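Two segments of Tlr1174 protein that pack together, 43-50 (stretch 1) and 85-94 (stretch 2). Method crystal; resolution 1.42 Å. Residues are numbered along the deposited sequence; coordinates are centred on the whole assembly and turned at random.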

# COMPACT_ATOMS: atom_id res chain seq x y z
N GLY A 43 -8.71 22.37 3.44
CA GLY A 43 -8.56 20.91 3.28
C GLY A 43 -7.14 20.66 2.80
O GLY A 43 -6.46 21.58 2.33
N TYR A 44 -6.70 19.41 2.96
CA TYR A 44 -5.30 19.04 2.59
C TYR A 44 -5.27 17.69 1.90
O TYR A 44 -6.08 16.84 2.20
N GLY A 45 -4.29 17.52 1.01
CA GLY A 45 -4.13 16.22 0.32
C GLY A 45 -2.64 16.05 0.07
O GLY A 45 -1.82 16.97 0.21
N GLU A 46 -2.31 14.82 -0.30
CA GLU A 46 -0.91 14.46 -0.58
C GLU A 46 -0.82 13.62 -1.84
O GLU A 46 -1.56 12.64 -2.00
N ILE A 47 0.13 13.99 -2.71
CA ILE A 47 0.44 13.26 -3.96
C ILE A 47 1.86 12.73 -3.84
O ILE A 47 2.83 13.50 -3.80
N ALA A 48 2.01 11.40 -3.74
CA ALA A 48 3.32 10.81 -3.52
C ALA A 48 3.51 9.52 -4.32
O ALA A 48 3.59 8.45 -3.72
N PRO A 49 3.64 9.60 -5.65
CA PRO A 49 3.92 8.38 -6.39
C PRO A 49 5.24 7.76 -5.91
O PRO A 49 6.15 8.47 -5.39
N LEU A 50 5.34 6.44 -6.01
CA LEU A 50 6.50 5.74 -5.48
C LEU A 50 7.39 5.31 -6.66
O LEU A 50 6.93 4.62 -7.54
N PRO A 85 -2.47 8.61 -11.28
CA PRO A 85 -3.40 8.19 -10.21
C PRO A 85 -3.08 8.73 -8.83
O PRO A 85 -4.00 9.00 -8.05
N ALA A 86 -1.80 8.91 -8.49
CA ALA A 86 -1.50 9.55 -7.19
C ALA A 86 -2.02 11.01 -7.14
O ALA A 86 -2.48 11.44 -6.09
N ALA A 87 -1.92 11.71 -8.27
CA ALA A 87 -2.52 13.06 -8.34
C ALA A 87 -4.03 13.00 -8.17
O ALA A 87 -4.59 13.84 -7.45
N GLN A 88 -4.70 12.05 -8.83
CA GLN A 88 -6.13 11.84 -8.63
C GLN A 88 -6.45 11.62 -7.14
O GLN A 88 -7.39 12.22 -6.59
N PHE A 89 -5.68 10.78 -6.47
CA PHE A 89 -5.90 10.55 -5.04
C PHE A 89 -5.71 11.83 -4.25
O PHE A 89 -6.55 12.20 -3.39
N GLY A 90 -4.62 12.54 -4.54
CA GLY A 90 -4.35 13.75 -3.75
C GLY A 90 -5.43 14.82 -3.89
O GLY A 90 -5.88 15.36 -2.86
N PHE A 91 -5.83 15.08 -5.13
CA PHE A 91 -6.86 16.12 -5.31
C PHE A 91 -8.20 15.66 -4.77
O PHE A 91 -8.89 16.45 -4.16
N ALA A 92 -8.58 14.41 -4.99
CA ALA A 92 -9.88 13.94 -4.52
C ALA A 92 -9.98 13.98 -3.01
O ALA A 92 -10.98 14.46 -2.43
N THR A 93 -8.94 13.52 -2.33
CA THR A 93 -8.94 13.53 -0.86
C THR A 93 -8.85 14.95 -0.28
O THR A 93 -9.48 15.25 0.74
N ALA A 94 -8.09 15.82 -0.93
CA ALA A 94 -8.03 17.20 -0.48
C ALA A 94 -9.42 17.81 -0.59
O ALA A 94 -9.86 18.46 0.37

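How can a strand and a helix lie so close together along their lengths? Strand 43-47 and helix 85-94 run nearly antiparallel, at 171°, and their axes approach to 6.2 Å, a distance that leaves little room for side chains between them. Glycine supplies the space. Gly-45 and Gly-90 both lie where a CB would point toward the other stretch. On Gly-45 an ideal CB would come within 2.2 Å of Gly-90 O and 2.8 Å of Ala-94 CB; on Gly-90 it would sit 2.4 Å from Ile-47 CG1. Without those atoms the backbones meet directly, Gly-45 CA resting 3.7 Å from Gly-90 O. Gly-43 repeats the pattern, since a CB there would fall 2.7 Å from Ala-94 O.

Which side chain covers the most surface? Ile-47, at the end of the strand, has 78 Å² covered by the helix, although its CA-to-CB bond points sideways. With chi1 m and chi2 t, it spreads along the helix and reaches several residues. Ile-47 CG2 lies 3.7 Å from Ala-87 N and 4.2 Å from Ala-86 CB, while Ile-47 CD1 is 4.2 Å from Ala-87 CB and 3.8 Å from Phe-91 CE2. Gly-90 leaves room beside it, with Ile-47 CG1 3.9 Å from Gly-90 CA. Phe-91 starts away from the strand, but its m rotamer (chi1 -82°) brings the end of the side chain back to meet the isoleucine, so the two form one apolar patch.

What do the two alanines with the most covered surface contribute? Ala-86 points toward stretch 1 and has 56 Å² covered. Its methyl packs against both Ile-47 and the start of the loop, with Ala-86 CB 3.9 Å from Pro-49 CD. Ala-94, with 52 Å² covered, points sideways and fits beside the glycine backbone, its CB 3.6 Å from Gly-45 N. Ala-94 CA also makes a CA-H...O contact with Tyr-44 O at 3.3 Å, with an angle of 151° at the hydrogen. The Tyr-44 side chain itself points away, in the m rotamer, and its hydroxyl is hydrogen-bonded elsewhere in the structure.

Where are the polar partners, if no direct hydrogen bond joins the stretches? A water makes the link. It accepts from Glu-46 N at 3.0 Å and donates to Thr-93 OG1 at 2.8 Å, joining strand backbone to helix side chain. The p rotamer of Thr-93 places OG1 to donate in turn to Phe-89 O at 2.8 Å, within the helix, so this hydroxyl is used both as donor and as acceptor. The CA-to-CB bond of Phe-89 points sideways, yet with chi1 t its ring comes nearer the strand and presents an edge to Glu-46 O, 3.4 Å from Phe-89 CD2. The extended Glu-46 side chain (chi1 t, chi2 t) leads away, and its carboxylate oxygens are satisfied elsewhere in the structure.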

# COMPACT_ATOMS: atom_id res chain seq x y z
CB TYR A 44 -4.39 18.96 3.82
CG TYR A 44 -4.21 20.24 4.59
CD1 TYR A 44 -3.09 21.07 4.39
CD2 TYR A 44 -5.16 20.61 5.53
CE1 TYR A 44 -2.97 22.25 5.15
CE2 TYR A 44 -5.03 21.75 6.27
CZ TYR A 44 -3.96 22.56 6.07
OH TYR A 44 -3.93 23.71 6.86
CB GLU A 46 -0.36 13.70 0.62
CG GLU A 46 1.07 13.16 0.40
CD GLU A 46 1.67 12.51 1.65
OE1 GLU A 46 1.08 12.56 2.77
OE2 GLU A 46 2.77 11.88 1.48
CB ILE A 47 0.41 14.23 -5.16
CG1 ILE A 47 -0.98 14.92 -5.24
CG2 ILE A 47 0.75 13.58 -6.47
CD1 ILE A 47 -1.06 16.04 -6.28
CB ALA A 48 3.49 10.53 -2.01
CB PRO A 49 4.03 8.85 -7.83
CG PRO A 49 4.45 10.34 -7.72
CD PRO A 49 3.64 10.80 -6.50
CB LEU A 50 6.01 4.53 -4.67
CG LEU A 50 7.02 3.71 -3.85
CD1 LEU A 50 7.65 4.55 -2.76
CD2 LEU A 50 6.30 2.52 -3.23
CB PRO A 85 -3.31 6.66 -10.22
CG PRO A 85 -1.99 6.36 -10.89
CD PRO A 85 -1.77 7.48 -11.91
CB ALA A 86 0.02 9.46 -6.86
CB ALA A 87 -2.13 13.74 -9.65
CB GLN A 88 -6.67 10.67 -9.45
CG GLN A 88 -6.55 10.79 -10.97
CD GLN A 88 -7.06 9.52 -11.67
OE1 GLN A 88 -6.60 8.40 -11.39
NE2 GLN A 88 -7.98 9.71 -12.61
CB PHE A 89 -4.91 9.48 -4.52
CG PHE A 89 -4.80 9.41 -3.02
CD1 PHE A 89 -5.67 8.65 -2.26
CD2 PHE A 89 -3.83 10.16 -2.33
CE1 PHE A 89 -5.55 8.54 -0.89
CE2 PHE A 89 -3.72 10.09 -0.94
CZ PHE A 89 -4.58 9.28 -0.20
CB PHE A 91 -6.94 16.52 -6.76
CG PHE A 91 -5.89 17.53 -7.15
CD1 PHE A 91 -6.09 18.89 -6.82
CD2 PHE A 91 -4.67 17.12 -7.74
CE1 PHE A 91 -5.13 19.86 -7.17
CE2 PHE A 91 -3.70 18.06 -8.05
CZ PHE A 91 -3.94 19.42 -7.78
CB ALA A 92 -10.17 12.54 -5.06
CB THR A 93 -7.85 12.56 -0.27
OG1 THR A 93 -6.56 12.95 -0.74
CG2 THR A 93 -8.11 11.06 -0.67
CB ALA A 94 -7.03 17.98 -1.35
O HOH W 1 -4.37 12.98 0.96